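Local coordinates for CrtC domain-containing protein (Fusarium vanettenii 77-13-4, PDB 7A0Q) that probably hydrates the isoflavonoid phytoalexin kievitone, a lyase reaction by which the fungus can detoxify this plant defence compound, at residues 85-90 with 313-318; 276-281 with 307-312. All coordinates share one frame; numbering follows the deposited sequence.

Interaction 1. Residues 85-90 with 313-318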
loop_
_atom_site.group_PDB
_atom_site.type_symbol
_atom_site.label_atom_id
_atom_site.label_comp_id
_atom_site.label_asym_id
_atom_site.label_seq_id
_atom_site.Cartn_x
_atom_site.Cartn_y
_atom_site.Cartn_z
ATOM N N TYR A 85 -6.142 17.910 -9.714
ATOM C CA TYR A 85 -5.348 18.346 -8.575
ATOM C C TYR A 85 -4.331 17.258 -8.275
ATOM O O TYR A 85 -4.390 16.156 -8.822
ATOM C CB TYR A 85 -6.224 18.631 -7.344
ATOM C CG TYR A 85 -7.195 17.515 -6.979
ATOM C CD1 TYR A 85 -6.737 16.278 -6.532
ATOM C CD2 TYR A 85 -8.569 17.702 -7.071
ATOM C CE1 TYR A 85 -7.613 15.262 -6.194
ATOM C CE2 TYR A 85 -9.457 16.689 -6.741
ATOM C CZ TYR A 85 -8.973 15.468 -6.307
ATOM O OH TYR A 85 -9.841 14.452 -5.975
ATOM N N THR A 86 -3.393 17.581 -7.396
ATOM C CA THR A 86 -2.522 16.587 -6.794
ATOM C C THR A 86 -2.831 16.525 -5.310
ATOM O O THR A 86 -3.470 17.417 -4.753
ATOM C CB THR A 86 -1.044 16.939 -6.989
ATOM O OG1 THR A 86 -0.749 18.109 -6.214
ATOM C CG2 THR A 86 -0.735 17.218 -8.436
ATOM N N TYR A 87 -2.341 15.482 -4.648
ATOM C CA TYR A 87 -2.368 15.525 -3.199
ATOM C C TYR A 87 -1.276 14.644 -2.630
ATOM O O TYR A 87 -0.754 13.742 -3.291
ATOM C CB TYR A 87 -3.734 15.139 -2.612
ATOM C CG TYR A 87 -4.265 13.735 -2.848
ATOM C CD1 TYR A 87 -3.684 12.619 -2.250
ATOM C CD2 TYR A 87 -5.416 13.541 -3.594
ATOM C CE1 TYR A 87 -4.216 11.343 -2.443
ATOM C CE2 TYR A 87 -5.959 12.268 -3.780
ATOM C CZ TYR A 87 -5.350 11.174 -3.206
ATOM O OH TYR A 87 -5.879 9.912 -3.381
ATOM N N PHE A 88 -0.898 14.973 -1.404
ATOM C CA PHE A 88 -0.109 14.101 -0.555
ATOM C C PHE A 88 -0.916 13.835 0.700
ATOM O O PHE A 88 -1.535 14.751 1.254
ATOM C CB PHE A 88 1.240 14.738 -0.189
ATOM C CG PHE A 88 2.133 13.845 0.643
ATOM C CD1 PHE A 88 2.909 12.853 0.044
ATOM C CD2 PHE A 88 2.205 14.008 2.025
ATOM C CE1 PHE A 88 3.742 12.035 0.820
ATOM C CE2 PHE A 88 3.032 13.200 2.805
ATOM C CZ PHE A 88 3.806 12.208 2.199
ATOM N N ARG A 89 -0.915 12.584 1.146
ATOM C CA ARG A 89 -1.595 12.228 2.379
ATOM C C ARG A 89 -0.740 11.231 3.151
ATOM O O ARG A 89 0.086 10.512 2.576
ATOM C CB ARG A 89 -3.016 11.680 2.108
ATOM C CG ARG A 89 -3.071 10.464 1.198
ATOM C CD ARG A 89 -4.516 10.160 0.826
ATOM N NE ARG A 89 -4.625 8.951 0.015
ATOM C CZ ARG A 89 -5.778 8.450 -0.424
ATOM N NH1 ARG A 89 -6.925 9.067 -0.134
ATOM N NH2 ARG A 89 -5.788 7.339 -1.151
ATOM N N ALA A 90 -0.900 11.234 4.469
ATOM C CA ALA A 90 -0.026 10.430 5.317
ATOM C C ALA A 90 -0.720 10.174 6.641
ATOM O O ALA A 90 -1.583 10.948 7.066
ATOM C CB ALA A 90 1.323 11.125 5.560
ATOM N N ALA A 313 -14.289 12.280 -2.748
ATOM C CA ALA A 313 -14.162 10.827 -2.654
ATOM C C ALA A 313 -12.734 10.371 -2.939
ATOM O O ALA A 313 -12.148 9.610 -2.161
ATOM C CB ALA A 313 -15.148 10.151 -3.611
ATOM N N LEU A 314 -12.147 10.836 -4.042
ATOM C CA LEU A 314 -10.826 10.340 -4.421
ATOM C C LEU A 314 -9.749 10.724 -3.413
ATOM O O LEU A 314 -8.736 10.025 -3.319
ATOM C CB LEU A 314 -10.449 10.848 -5.812
ATOM C CG LEU A 314 -9.245 10.163 -6.472
ATOM C CD1 LEU A 314 -9.551 8.688 -6.702
ATOM C CD2 LEU A 314 -8.878 10.855 -7.766
ATOM N N GLN A 315 -9.950 11.798 -2.651
ATOM C CA GLN A 315 -8.969 12.177 -1.639
ATOM C C GLN A 315 -9.119 11.397 -0.342
ATOM O O GLN A 315 -8.272 11.543 0.551
ATOM C CB GLN A 315 -9.076 13.676 -1.334
ATOM C CG GLN A 315 -8.693 14.586 -2.480
ATOM C CD GLN A 315 -9.033 16.039 -2.187
ATOM O OE1 GLN A 315 -9.306 16.399 -1.038
ATOM N NE2 GLN A 315 -9.020 16.875 -3.218
ATOM N N THR A 316 -10.166 10.583 -0.208
ATOM C CA THR A 316 -10.505 9.909 1.039
ATOM C C THR A 316 -10.216 8.420 0.915
ATOM O O THR A 316 -10.444 7.828 -0.142
ATOM C CB THR A 316 -11.992 10.135 1.371
ATOM O OG1 THR A 316 -12.225 11.536 1.541
ATOM C CG2 THR A 316 -12.404 9.410 2.636
ATOM N N ALA A 317 -9.710 7.807 1.987
ATOM C CA ALA A 317 -9.524 6.362 1.937
ATOM C C ALA A 317 -9.479 5.782 3.340
ATOM O O ALA A 317 -8.930 6.401 4.254
ATOM C CB ALA A 317 -8.236 5.987 1.191
ATOM N N TYR A 318 -10.034 4.582 3.495
ATOM C CA TYR A 318 -9.698 3.770 4.653
ATOM C C TYR A 318 -8.375 3.070 4.358
ATOM O O TYR A 318 -8.269 2.317 3.385
ATOM C CB TYR A 318 -10.799 2.756 4.972
ATOM C CG TYR A 318 -10.658 2.217 6.376
ATOM C CD1 TYR A 318 -9.888 1.088 6.639
ATOM C CD2 TYR A 318 -11.261 2.870 7.453
ATOM C CE1 TYR A 318 -9.740 0.608 7.935
ATOM C CE2 TYR A 318 -11.117 2.394 8.755
ATOM C CZ TYR A 318 -10.351 1.272 8.991
ATOM O OH TYR A 318 -10.200 0.805 10.280
HETATM O O HOH W 1 -8.550 7.549 -2.148
#
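The Tyr85 ring takes Gln315 NE2 over one face, 3.4 Å above the plane and offset toward the rim, with amide and ring planes 78° apart. Gln315 OE1 accepts from the backbone N of Glu311, which helps to fix the turn of the amide. Tyr85 OH lies 3.7 Å from Leu314 CB and is hydrogen-bonded to Asp312. Next along, the Tyr87 ring has Tyr85 CE1 at its edge, in plane, while Tyr87 CD2 lies 3.6 Å from Gln315 CG. Tyr87 OH sits over the centre of one face of the Arg89 guanidinium, and Gln315 O and Thr316 N lie at that group's edge. Residues 86-90 belong to a strand of the CrtC N-terminal lipocalin domain; Ala313 to Thr316 form a type I turn leading into strand 317-328 of the second, closed eight-stranded lipocalin-like barrel. Tyr85, just before the strand, and Tyr87 and Arg89 on it all face the turn across the domain interface, whereas Thr86 points away and belongs to the magnesium site. Tyr87 OH donates a weak hydrogen bond to Leu314 O (2.9 Å). The Arg89 chain is extended as far as NE (chi3 -177°); beyond it, NH1 makes another weak bond, bent to 132°, to Gln315 O. Ala317 CB packs 3.6 Å from Arg89 NH2, and Arg89 NE is hydrogen-bonded to His78 ND1. A bridging water accepts from Arg89 NH2 and donates to Leu314 O and Thr316 O, the bond to Leu314 O measuring 2.7 Å.

Interaction 2. Residues 276-281 with 307-312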
loop_
_atom_site.group_PDB
_atom_site.type_symbol
_atom_site.label_atom_id
_atom_site.label_comp_id
_atom_site.label_asym_id
_atom_site.label_seq_id
_atom_site.Cartn_x
_atom_site.Cartn_y
_atom_site.Cartn_z
ATOM N N SER A 276 -17.476 6.888 7.991
ATOM C CA SER A 276 -16.574 7.908 7.477
ATOM C C SER A 276 -16.877 9.267 8.092
ATOM O O SER A 276 -18.038 9.632 8.297
ATOM C CB SER A 276 -16.698 7.992 5.956
ATOM O OG SER A 276 -15.907 9.049 5.448
ATOM N N ALA A 277 -15.818 10.032 8.364
ATOM C CA ALA A 277 -15.995 11.414 8.791
ATOM C C ALA A 277 -16.700 12.256 7.736
ATOM O O ALA A 277 -17.252 13.310 8.070
ATOM C CB ALA A 277 -14.638 12.040 9.133
ATOM N N THR A 278 -16.689 11.828 6.471
ATOM C CA THR A 278 -17.378 12.563 5.417
ATOM C C THR A 278 -18.883 12.385 5.477
ATOM O O THR A 278 -19.601 13.133 4.807
ATOM C CB THR A 278 -16.899 12.121 4.033
ATOM O OG1 THR A 278 -17.340 10.778 3.795
ATOM C CG2 THR A 278 -15.368 12.196 3.919
ATOM N N GLY A 279 -19.364 11.416 6.247
ATOM C CA GLY A 279 -20.767 11.075 6.277
ATOM C C GLY A 279 -21.253 10.272 5.094
ATOM O O GLY A 279 -22.455 9.990 5.011
ATOM N N ARG A 280 -20.363 9.875 4.182
ATOM C CA ARG A 280 -20.793 9.346 2.895
ATOM C C ARG A 280 -20.807 7.830 2.815
ATOM O O ARG A 280 -21.436 7.286 1.902
ATOM C CB ARG A 280 -19.896 9.882 1.772
ATOM C CG ARG A 280 -19.840 11.381 1.700
ATOM C CD ARG A 280 -21.072 11.946 1.025
ATOM N NE ARG A 280 -20.824 13.297 0.538
ATOM C CZ ARG A 280 -21.676 13.990 -0.210
ATOM N NH1 ARG A 280 -22.839 13.456 -0.554
ATOM N NH2 ARG A 280 -21.367 15.218 -0.608
ATOM N N VAL A 281 -20.133 7.128 3.725
ATOM C CA VAL A 281 -19.972 5.688 3.578
ATOM C C VAL A 281 -19.671 5.075 4.936
ATOM O O VAL A 281 -19.085 5.719 5.812
ATOM C CB VAL A 281 -18.868 5.366 2.537
ATOM C CG1 VAL A 281 -17.503 5.796 3.045
ATOM C CG2 VAL A 281 -18.880 3.890 2.176
ATOM N N GLU A 307 -8.946 6.257 8.816
ATOM C CA GLU A 307 -9.422 6.898 7.595
ATOM C C GLU A 307 -8.646 8.178 7.304
ATOM O O GLU A 307 -8.593 9.089 8.141
ATOM C CB GLU A 307 -10.913 7.213 7.692
ATOM C CG GLU A 307 -11.458 7.821 6.413
ATOM C CD GLU A 307 -12.887 8.309 6.568
ATOM O OE1 GLU A 307 -13.238 8.782 7.673
ATOM O OE2 GLU A 307 -13.641 8.218 5.582
ATOM N N LEU A 308 -8.061 8.247 6.110
ATOM C CA LEU A 308 -7.538 9.492 5.566
ATOM C C LEU A 308 -8.710 10.301 5.028
ATOM O O LEU A 308 -9.399 9.851 4.108
ATOM C CB LEU A 308 -6.532 9.204 4.449
ATOM C CG LEU A 308 -5.417 8.203 4.764
ATOM C CD1 LEU A 308 -4.571 7.913 3.542
ATOM C CD2 LEU A 308 -4.551 8.762 5.849
ATOM N N VAL A 309 -8.939 11.487 5.587
ATOM C CA VAL A 309 -10.157 12.250 5.324
ATOM C C VAL A 309 -9.848 13.358 4.329
ATOM O O VAL A 309 -9.134 14.318 4.643
ATOM C CB VAL A 309 -10.751 12.828 6.611
ATOM C CG1 VAL A 309 -12.006 13.625 6.272
ATOM C CG2 VAL A 309 -11.058 11.716 7.590
ATOM N N GLY A 310 -10.420 13.248 3.133
ATOM C CA GLY A 310 -10.246 14.244 2.103
ATOM C C GLY A 310 -11.480 15.121 1.967
ATOM O O GLY A 310 -12.464 14.979 2.685
ATOM N N GLU A 311 -11.405 16.038 1.009
ATOM C CA GLU A 311 -12.536 16.899 0.704
ATOM C C GLU A 311 -13.506 16.273 -0.289
ATOM O O GLU A 311 -14.661 16.704 -0.359
ATOM C CB GLU A 311 -12.031 18.247 0.177
ATOM C CG GLU A 311 -11.161 18.986 1.192
ATOM C CD GLU A 311 -10.822 20.408 0.779
ATOM O OE1 GLU A 311 -10.035 20.588 -0.179
ATOM O OE2 GLU A 311 -11.340 21.349 1.421
ATOM N N ASP A 312 -13.076 15.265 -1.044
ATOM C CA ASP A 312 -13.954 14.565 -1.980
ATOM C C ASP A 312 -13.668 13.069 -1.869
ATOM O O ASP A 312 -12.889 12.630 -1.019
ATOM C CB ASP A 312 -13.779 15.097 -3.409
ATOM C CG ASP A 312 -12.407 14.805 -3.988
ATOM O OD1 ASP A 312 -11.607 14.102 -3.339
ATOM O OD2 ASP A 312 -12.129 15.264 -5.112
#
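The carboxylate of Glu307 reaches across to Ser276 and Ala277 so that each oxygen meets a different group: OE2 the hydroxyl of Ser276, OE1 the backbone N-H of Ala277. The receiving segment lies in the connection between strands 259-275 and 282-291 of the lipocalin-like barrel; it holds a type I turn from Ser276 to Gly279 and two ST turns. Glu307 is the next-to-last residue of strand 295-308, two places along from 259-275 in the barrel order, and the contact therefore bridges past strand 282-291. With CG anti to the backbone N (chi1 -177°) and the chain extended beyond it, Glu307 projects its carboxylate to the start of the turn. Ala277 N donates to the syn lone pair of Glu307 OE1 over 2.9 Å in a nearly straight bond of 166°. Ser276 OG donates to Glu307 OE2; the modelled separation of 2.4 Å is very short, and its exact length is doubtful. Tyr283 OH, from the bridged strand, is also hydrogen-bonded to OE2, giving this buried acid a further partner. Ser276 OG is itself an acceptor, from Thr278 OG1 and from Thr278 N, and the second of these bonds makes the first ST turn. Beside the polar pair lies a small apolar patch: Ala277 CB faces the branched end of Val309, 3.9 Å from CG2 and 4.2 Å from CG1. Thr278 CG2 adds a looser approach to Gly310 O at 4.2 Å. At the base of the loop Ser276 N donates to Val281 O, while the second ST turn is made by Thr278 OG1, which accepts from Arg280 N at 3.2 Å.

In the fold
Both contacts involve the connection from strand 295-308 to strand 317-328, neighbours in the second barrel: interaction 2 uses its beginning, interaction 1 its end. Interaction 1 is buried and joins the two domains with aromatic rings, a guanidinium, backbone carbonyls and a bridging water. Interaction 2 is partly buried and stays within one barrel, where a carboxylate grips a loop near the surface beside a small aliphatic patch. They meet directly: Leu308 N lies 2.8 Å from Ala317 O in a probable strand-to-strand bond, and Thr316 CG2 packs on both Leu308 O and Glu307 OE2. Asp312 of interaction 2 also reaches Tyr85 of interaction 1.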